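Local coordinates for Alpha/beta hydrolase (Legionella pneumophila subsp. pneumophila str. Philadelphia 1, PDB 4EZI), which is a putative alpha/beta hydrolase of unconfirmed substrate, possibly acting as a lipase on triacylglycerols, at residues Y131-L137 and E170-S174. Numbering follows the deposited sequence.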
ATOM      1  N   TYR A 131       2.298 -10.734  -2.491  1.00  6.88           N
ATOM      2  CA  TYR A 131       1.130 -10.006  -2.009  1.00  6.87           C
ATOM      3  C   TYR A 131       1.059 -10.027  -0.488  1.00  5.92           C
ATOM      4  O   TYR A 131       1.045 -11.084   0.153  1.00  7.01           O
ATOM      5  CB  TYR A 131      -0.112 -10.634  -2.620  1.00  6.62           C
ATOM      6  CG  TYR A 131      -1.411  -9.977  -2.242  1.00  6.28           C
ATOM      7  CD1 TYR A 131      -1.622  -8.603  -2.379  1.00  6.61           C
ATOM      8  CD2 TYR A 131      -2.448 -10.716  -1.738  1.00  7.06           C
ATOM      9  CE1 TYR A 131      -2.827  -8.011  -2.062  1.00  6.81           C
ATOM     10  CE2 TYR A 131      -3.668 -10.153  -1.431  1.00  7.34           C
ATOM     11  CZ  TYR A 131      -3.850  -8.807  -1.574  1.00  7.65           C
ATOM     12  OH  TYR A 131      -5.073  -8.286  -1.228  1.00  8.38           O
ATOM     13  N   VAL A 132       1.020  -8.854   0.125  1.00  6.68           N
ATOM     14  CA  VAL A 132       0.994  -8.751   1.599  1.00  7.19           C
ATOM     15  C   VAL A 132       2.155  -9.560   2.203  1.00  7.06           C
ATOM     16  O   VAL A 132       1.992 -10.194   3.238  1.00  8.16           O
ATOM     17  CB  VAL A 132      -0.393  -9.099   2.246  1.00  7.38           C
ATOM     18  CG1 VAL A 132      -0.506  -8.376   3.604  1.00  9.63           C
ATOM     19  CG2 VAL A 132      -1.546  -8.712   1.337  1.00  8.81           C
ATOM     20  N   GLN A 133       3.326  -9.446   1.567  1.00  7.62           N
ATOM     21  CA  GLN A 133       4.580 -10.009   2.070  1.00  7.72           C
ATOM     22  C   GLN A 133       5.429  -8.865   2.602  1.00  7.50           C
ATOM     23  O   GLN A 133       5.927  -8.024   1.840  1.00  8.71           O
ATOM     24  CB  GLN A 133       5.285 -10.834   0.997  1.00  8.95           C
ATOM     25  CG  GLN A 133       4.489 -12.107   0.634  1.00  8.64           C
ATOM     26  CD  GLN A 133       5.156 -12.997  -0.407  1.00  8.72           C
ATOM     27  OE1 GLN A 133       6.384 -13.034  -0.511  1.00 10.13           O
ATOM     28  NE2 GLN A 133       4.352 -13.708  -1.194  1.00  8.90           N
ATOM     29  N   ALA A 134       5.540  -8.809   3.932  1.00  8.12           N
ATOM     30  CA  ALA A 134       6.119  -7.674   4.609  1.00  8.92           C
ATOM     31  C   ALA A 134       7.533  -7.343   4.145  1.00  8.09           C
ATOM     32  O   ALA A 134       7.860  -6.179   3.929  1.00  9.45           O
ATOM     33  CB  ALA A 134       6.130  -7.910   6.115  1.00  9.85           C
ATOM     34  N   GLU A 135       8.387  -8.352   4.008  1.00  8.31           N
ATOM     35  CA  GLU A 135       9.793  -8.065   3.758  1.00  8.47           C
ATOM     36  C   GLU A 135      10.008  -7.232   2.505  1.00  9.28           C
ATOM     37  O   GLU A 135      10.753  -6.249   2.520  1.00  9.92           O
ATOM     38  CB  GLU A 135      10.553  -9.374   3.652  1.00 10.04           C
ATOM     39  CG  GLU A 135      12.032  -9.268   3.312  1.00 14.19           C
ATOM     40  CD  GLU A 135      12.853  -8.430   4.263  1.00 20.91           C
ATOM     41  OE1 GLU A 135      12.597  -8.491   5.497  1.00 23.13           O
ATOM     42  OE2 GLU A 135      13.790  -7.724   3.781  1.00 23.19           O
ATOM     43  N   THR A 136       9.401  -7.665   1.399  1.00  7.75           N
ATOM     44  CA  THR A 136       9.594  -7.009   0.124  1.00  8.20           C
ATOM     45  C   THR A 136       8.665  -5.814  -0.081  1.00  7.57           C
ATOM     46  O   THR A 136       9.040  -4.899  -0.811  1.00  8.59           O
ATOM     47  CB  THR A 136       9.544  -7.964  -1.074  1.00  8.97           C
ATOM     48  OG1 THR A 136       8.323  -8.701  -1.049  1.00  9.62           O
ATOM     49  CG2 THR A 136      10.753  -8.900  -1.115  1.00 10.30           C
ATOM     50  N   LEU A 137       7.484  -5.780   0.516  1.00  7.09           N
ATOM     51  CA  LEU A 137       6.710  -4.539   0.458  1.00  7.25           C
ATOM     52  C   LEU A 137       7.517  -3.411   1.118  1.00  8.22           C
ATOM     53  O   LEU A 137       7.609  -2.299   0.608  1.00  8.42           O
ATOM     54  CB  LEU A 137       5.346  -4.695   1.106  1.00  7.54           C
ATOM     55  CG  LEU A 137       4.307  -5.482   0.304  1.00  7.54           C
ATOM     56  CD1 LEU A 137       3.053  -5.743   1.122  1.00  8.53           C
ATOM     57  CD2 LEU A 137       3.964  -4.799  -1.037  1.00  8.32           C
ATOM     58  N   GLU A 170      -3.881  -2.994   1.137  1.00  7.70           N
ATOM     59  CA  GLU A 170      -2.541  -3.601   1.109  1.00  7.37           C
ATOM     60  C   GLU A 170      -1.477  -2.536   1.392  1.00  7.35           C
ATOM     61  O   GLU A 170      -0.485  -2.806   2.066  1.00  7.54           O
ATOM     62  CB  GLU A 170      -2.234  -4.259  -0.249  1.00  7.58           C
ATOM     63  CG  GLU A 170      -0.881  -4.943  -0.261  1.00  8.16           C
ATOM     64  CD  GLU A 170      -0.417  -5.441  -1.600  1.00  7.76           C
ATOM     65  OE1 GLU A 170      -1.002  -5.093  -2.633  1.00  7.25           O
ATOM     66  OE2 GLU A 170       0.581  -6.228  -1.591  1.00  7.13           O
ATOM     67  N   GLY A 171      -1.675  -1.347   0.848  1.00  6.91           N
ATOM     68  CA  GLY A 171      -0.747  -0.251   1.047  1.00  7.37           C
ATOM     69  C   GLY A 171      -0.686   0.341   2.426  1.00  6.48           C
ATOM     70  O   GLY A 171       0.317   0.954   2.772  1.00  7.15           O
ATOM     71  N   GLY A 172      -1.753   0.152   3.195  1.00  6.66           N
ATOM     72  CA  GLY A 172      -1.673   0.496   4.615  1.00  7.41           C
ATOM     73  C   GLY A 172      -0.699  -0.421   5.326  1.00  7.57           C
ATOM     74  O   GLY A 172       0.091   0.016   6.156  1.00  8.08           O
ATOM     75  N   PHE A 173      -0.778  -1.712   5.006  1.00  7.11           N
ATOM     76  CA  PHE A 173       0.201  -2.678   5.496  1.00  7.62           C
ATOM     77  C   PHE A 173       1.612  -2.323   5.009  1.00  7.05           C
ATOM     78  O   PHE A 173       2.550  -2.291   5.794  1.00  7.85           O
ATOM     79  CB  PHE A 173      -0.261  -4.074   5.069  1.00  8.28           C
ATOM     80  CG  PHE A 173       0.649  -5.206   5.476  1.00  7.94           C
ATOM     81  CD1 PHE A 173       1.698  -5.620   4.684  1.00  8.76           C
ATOM     82  CD2 PHE A 173       0.407  -5.898   6.646  1.00 10.75           C
ATOM     83  CE1 PHE A 173       2.493  -6.687   5.046  1.00  8.51           C
ATOM     84  CE2 PHE A 173       1.188  -6.976   7.001  1.00 12.70           C
ATOM     85  CZ  PHE A 173       2.244  -7.359   6.226  1.00  9.93           C
ATOM     86  N   SER A 174       1.760  -2.027   3.725  1.00  7.23           N
ATOM     87  CA  SER A 174       3.073  -1.642   3.204  1.00  7.39           C
ATOM     88  C   SER A 174       3.632  -0.445   3.956  1.00  6.88           C
ATOM     89  O   SER A 174       4.826  -0.382   4.227  1.00  8.01           O
ATOM     90  CB  SER A 174       2.944  -1.265   1.738  1.00  7.58           C
ATOM     91  OG  SER A 174       2.432  -2.332   0.971  1.00  8.65           O
TER
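Glu170 reaches across to Val132 with a side chain that is fully extended, with CG anti to the backbone N, which carries the carboxylate out to the turn ahead of helix 134-154. There Val132 N donates to Glu170 OE2 over 3.2 Å. The N-H points almost straight at the oxygen, the N-H...O angle being 169°. Its approach is from above the carboxylate plane, 38° out of it. His129 NE2 also hydrogen-bonds to OE2, giving this buried oxygen two grips and probably favouring the charged carboxylate. The same carboxylate runs along the CD1-CE1 side of the Tyr131 ring, the two planes steeply inclined to each other, with Glu170 OE1 in the ring plane 3.5 Å from Tyr131 CE1. Thr83 holds the Tyr131 hydroxyl at the far end of the ring.

The sequence Gly167-x-Ser169-x-Gly171 and the strand-turn-helix geometry fit the nucleophile elbow of the alpha/beta hydrolase fold. Helix 170-185 begins directly after the presumed nucleophile Ser169, so its first turn packs here against the start of helix 134-154 and the loop leading into it.

Phe173 takes the apolar part of the contact. Its ring receives Val132 CG1 over one face in a CH-pi contact, 3.6 Å from the centroid and only 9° off the ring normal. At the ring edge lies Ala134, whose CA is 3.8 Å from Phe173 CE1, with its CB packed against CZ; Leu137 CD1 comes to the edge beside Phe173 CD1.

Ser174 presents its hydroxyl to the fork of Leu137, both methyls, CD1 and CD2, lying 3.5 Å from Ser174 OG. This oxygen is not left to the hydrocarbon, since it hydrogen-bonds to Tyr118 OH and sits 3.2 Å from Glu170 O.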